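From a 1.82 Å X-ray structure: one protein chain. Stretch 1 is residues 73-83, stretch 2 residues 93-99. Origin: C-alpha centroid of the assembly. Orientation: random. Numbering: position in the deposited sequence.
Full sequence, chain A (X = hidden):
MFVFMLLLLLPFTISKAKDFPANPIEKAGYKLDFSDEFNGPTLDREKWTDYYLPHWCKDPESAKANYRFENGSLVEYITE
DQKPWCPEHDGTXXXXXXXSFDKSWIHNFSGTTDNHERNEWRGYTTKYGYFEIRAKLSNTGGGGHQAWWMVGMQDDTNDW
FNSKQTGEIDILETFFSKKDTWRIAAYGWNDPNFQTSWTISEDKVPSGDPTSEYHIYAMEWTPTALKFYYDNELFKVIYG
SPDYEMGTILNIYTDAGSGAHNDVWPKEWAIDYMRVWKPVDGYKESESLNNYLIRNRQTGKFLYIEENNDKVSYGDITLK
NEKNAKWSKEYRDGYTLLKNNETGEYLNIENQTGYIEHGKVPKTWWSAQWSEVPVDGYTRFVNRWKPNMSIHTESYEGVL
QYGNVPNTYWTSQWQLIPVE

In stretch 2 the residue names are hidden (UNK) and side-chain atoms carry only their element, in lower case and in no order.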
# COMPACT_ATOMS: atom_id res chain seq x y z
N SER A 73 18.68 -8.05 -13.66
CA SER A 73 17.99 -6.96 -12.94
C SER A 73 18.35 -5.60 -13.48
O SER A 73 19.47 -5.38 -13.96
CB SER A 73 18.35 -7.00 -11.45
OG SER A 73 17.78 -8.14 -10.82
N LEU A 74 17.40 -4.67 -13.41
CA LEU A 74 17.76 -3.25 -13.53
C LEU A 74 18.43 -2.81 -12.22
O LEU A 74 17.87 -2.98 -11.12
CB LEU A 74 16.50 -2.41 -13.78
CG LEU A 74 16.66 -0.88 -13.67
CD1 LEU A 74 17.47 -0.36 -14.85
CD2 LEU A 74 15.26 -0.23 -13.63
N VAL A 75 19.63 -2.25 -12.35
CA VAL A 75 20.36 -1.68 -11.22
C VAL A 75 20.49 -0.16 -11.42
O VAL A 75 21.40 0.33 -12.11
CB VAL A 75 21.76 -2.35 -11.03
CG1 VAL A 75 22.55 -1.70 -9.86
CG2 VAL A 75 21.61 -3.85 -10.83
N GLU A 76 19.55 0.58 -10.81
CA GLU A 76 19.65 2.04 -10.76
C GLU A 76 20.68 2.41 -9.73
O GLU A 76 20.70 1.82 -8.66
CB GLU A 76 18.29 2.62 -10.32
CG GLU A 76 17.20 2.35 -11.33
CD GLU A 76 15.87 2.98 -10.93
OE1 GLU A 76 15.14 3.47 -11.83
OE2 GLU A 76 15.56 2.98 -9.72
N TYR A 77 21.54 3.39 -10.02
CA TYR A 77 22.57 3.78 -9.07
C TYR A 77 22.86 5.27 -9.11
O TYR A 77 22.63 5.94 -10.12
CB TYR A 77 23.86 2.96 -9.28
CG TYR A 77 24.58 3.11 -10.62
CD1 TYR A 77 24.34 2.23 -11.68
CD2 TYR A 77 25.54 4.12 -10.80
CE1 TYR A 77 25.06 2.36 -12.91
CE2 TYR A 77 26.24 4.25 -12.02
CZ TYR A 77 26.00 3.37 -13.06
OH TYR A 77 26.70 3.53 -14.24
N ILE A 78 23.34 5.76 -7.97
CA ILE A 78 23.83 7.13 -7.85
C ILE A 78 25.32 7.05 -7.56
O ILE A 78 25.74 6.41 -6.59
CB ILE A 78 23.15 7.85 -6.68
CG1 ILE A 78 21.61 7.77 -6.83
CG2 ILE A 78 23.65 9.32 -6.60
CD1 ILE A 78 20.84 8.28 -5.55
N THR A 79 26.13 7.73 -8.37
CA THR A 79 27.57 7.78 -8.09
C THR A 79 27.92 8.89 -7.11
O THR A 79 27.15 9.85 -6.94
CB THR A 79 28.39 7.99 -9.36
OG1 THR A 79 27.98 9.21 -9.99
CG2 THR A 79 28.09 6.89 -10.40
N GLU A 80 29.11 8.76 -6.52
CA GLU A 80 29.60 9.74 -5.55
C GLU A 80 29.71 11.14 -6.16
O GLU A 80 29.54 12.13 -5.45
CB GLU A 80 30.96 9.30 -4.99
CG GLU A 80 31.41 10.12 -3.79
CD GLU A 80 32.69 9.59 -3.13
OE1 GLU A 80 33.10 8.42 -3.40
OE2 GLU A 80 33.28 10.35 -2.34
N ASP A 81 30.00 11.21 -7.46
CA ASP A 81 30.13 12.49 -8.15
C ASP A 81 28.89 12.90 -8.96
O ASP A 81 28.93 13.87 -9.76
CB ASP A 81 31.42 12.53 -9.00
CG ASP A 81 31.48 11.42 -10.06
OD1 ASP A 81 30.60 10.52 -10.09
OD2 ASP A 81 32.40 11.37 -10.90
N GLN A 82 27.78 12.19 -8.77
CA GLN A 82 26.54 12.53 -9.47
C GLN A 82 26.04 13.91 -9.04
O GLN A 82 26.16 14.28 -7.86
CB GLN A 82 25.48 11.45 -9.22
CG GLN A 82 24.19 11.61 -10.01
CD GLN A 82 23.39 10.33 -10.07
OE1 GLN A 82 23.98 9.24 -10.18
NE2 GLN A 82 22.07 10.45 -10.03
N LYS A 83 25.51 14.70 -9.99
CA LYS A 83 25.00 16.04 -9.64
C LYS A 83 23.53 15.99 -9.23
O LYS A 83 22.83 15.04 -9.59
CB LYS A 83 25.17 17.00 -10.82
CG LYS A 83 26.63 17.16 -11.23
CD LYS A 83 26.76 18.37 -12.17
CE LYS A 83 28.15 18.98 -12.12
NZ LYS A 83 29.17 18.04 -12.69
N UNK A 93 19.23 17.40 -3.76
CA UNK A 93 18.79 15.99 -3.80
C UNK A 93 19.34 15.31 -5.05
O UNK A 93 19.30 15.88 -6.15
c UNK A 93 16.60 16.44 -2.54
c UNK A 93 16.78 14.45 -4.11
c UNK A 93 17.25 15.90 -3.85
N UNK A 94 19.85 14.10 -4.90
CA UNK A 94 20.28 13.33 -6.05
C UNK A 94 19.35 12.16 -6.23
O UNK A 94 18.89 11.59 -5.24
n UNK A 94 26.19 13.12 -2.85
n UNK A 94 26.61 13.15 -5.11
c UNK A 94 24.05 13.85 -5.72
n UNK A 94 24.51 13.63 -4.35
c UNK A 94 25.76 13.30 -4.09
c UNK A 94 22.62 14.15 -5.81
c UNK A 94 21.71 12.88 -5.85
N UNK A 95 19.05 11.81 -7.48
CA UNK A 95 18.17 10.66 -7.74
C UNK A 95 18.45 10.11 -9.13
O UNK A 95 18.74 10.88 -10.05
o UNK A 95 15.79 9.95 -7.91
c UNK A 95 16.67 11.06 -7.62
N UNK A 96 18.38 8.78 -9.26
CA UNK A 96 18.39 8.13 -10.56
C UNK A 96 17.02 7.48 -10.75
O UNK A 96 16.66 6.55 -10.00
c UNK A 96 19.49 7.07 -10.64
o UNK A 96 20.76 7.67 -10.85
N UNK A 97 16.29 7.92 -11.76
CA UNK A 97 14.89 7.47 -11.95
C UNK A 97 14.57 7.00 -13.37
O UNK A 97 15.11 7.53 -14.36
c UNK A 97 13.92 8.61 -11.56
N UNK A 98 13.65 6.03 -13.47
CA UNK A 98 12.95 5.80 -14.73
C UNK A 98 11.46 6.04 -14.51
O UNK A 98 10.96 5.87 -13.38
c UNK A 98 12.69 1.88 -15.14
c UNK A 98 13.25 4.40 -15.34
c UNK A 98 14.75 4.26 -15.61
c UNK A 98 12.72 3.26 -14.45
N UNK A 99 10.75 6.44 -15.57
CA UNK A 99 9.31 6.67 -15.44
C UNK A 99 8.60 6.06 -16.62
O UNK A 99 9.15 6.03 -17.71
c UNK A 99 9.85 9.00 -14.45
c UNK A 99 8.99 11.34 -15.76
s UNK A 99 9.11 10.60 -14.06
c UNK A 99 8.99 8.17 -15.41
O HOH W 1 29.11 12.73 -2.68
O HOH W 2 20.75 13.15 -9.63

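Position 93 carries three side-chain carbons, one bonded to CA and bearing the other two. That fork beside the backbone, with no heteroatom, is a valine. The CA-to-CB bond of Val-93 points away from stretch 1, and its side chain makes no contact with that stretch, so it adds almost nothing to the contact.

Position 94 is the richest: three carbons in a chain, a nitrogen, then a carbon carrying two more nitrogens. The planar end reaches the turn of stretch 1, where one terminal nitrogen lies near two backbone oxygens. A guanidinium on a three-carbon arm can only be arginine. NH2 of Arg-94 donates to O of Glu-80 at 3.1 Å and to O of Gln-82 at 3.0 Å, both oxygens sitting at the edge of the guanidinium, near its plane. Water 1 extends the grip, accepting from NH1 of Arg-94 at 3.0 Å and donating to O of Glu-80 at 2.9 Å.

Position 95 has one carbon and then one oxygen, with CB directed away from stretch 1. This is a serine. Ser-95 takes part through its backbone: water 2 accepts from its N at 3.1 Å and from NE2 of Gln-82 at 3.0 Å, while the hydroxyl is bonded elsewhere in the structure.

Position 96 shows the same two atoms, a carbon and an oxygen, but here CB points toward stretch 1 and the oxygen comes very near the carbonyl of Tyr-77. The composition again gives serine. OG of Ser-96 donates to O of Tyr-77 at 2.7 Å and accepts from NE2 of Gln-82 at 3.2 Å, so one small hydroxyl links strand to turn.

Position 97 has a lone carbon, CB, which points away: an alanine. Ala-97 meets stretch 1 through its backbone, its C lying 3.9 Å from OE1 of Glu-76.

Position 98 holds four carbons, forked at the first, with one arm two carbons long. It points toward stretch 1 and touches Leu-74, and its shape is that of isoleucine. CD1 of Ile-98 packs on CD2 of Leu-74 at 3.7 Å, while its CG1 lies 3.6 Å from OE1 of Glu-76.

Position 99 is unbranched: two carbons, a sulfur and a final carbon, hence methionine. The side chain of Met-99 is out of reach of stretch 1.

The rule is alternation. The two strands are nearly antiparallel, at 158° with axes 6.3 Å apart at closest approach. CA-to-CB points toward stretch 1 at 94, 96 and 98 and away at 95 and 97. Ile-98 meets the strand, Ser-96 links strand and turn, and the guanidinium of Arg-94 binds the turn. Leu-74 and Ile-98 pack at one end, with Glu-76 beside them; hydrogen bonds gather round 94 and 96, where Ile-78 also packs. The turn is braced from within: N of Gln-82 donates to O of Thr-79 at 3.0 Å, and N of Thr-79 to OE1 of Gln-82 at 3.2 Å. Its carbonyls at Glu-80 and Gln-82 both accept from NH2 of Arg-94.

Stretch 2, residues 93-99: VRSSAIM
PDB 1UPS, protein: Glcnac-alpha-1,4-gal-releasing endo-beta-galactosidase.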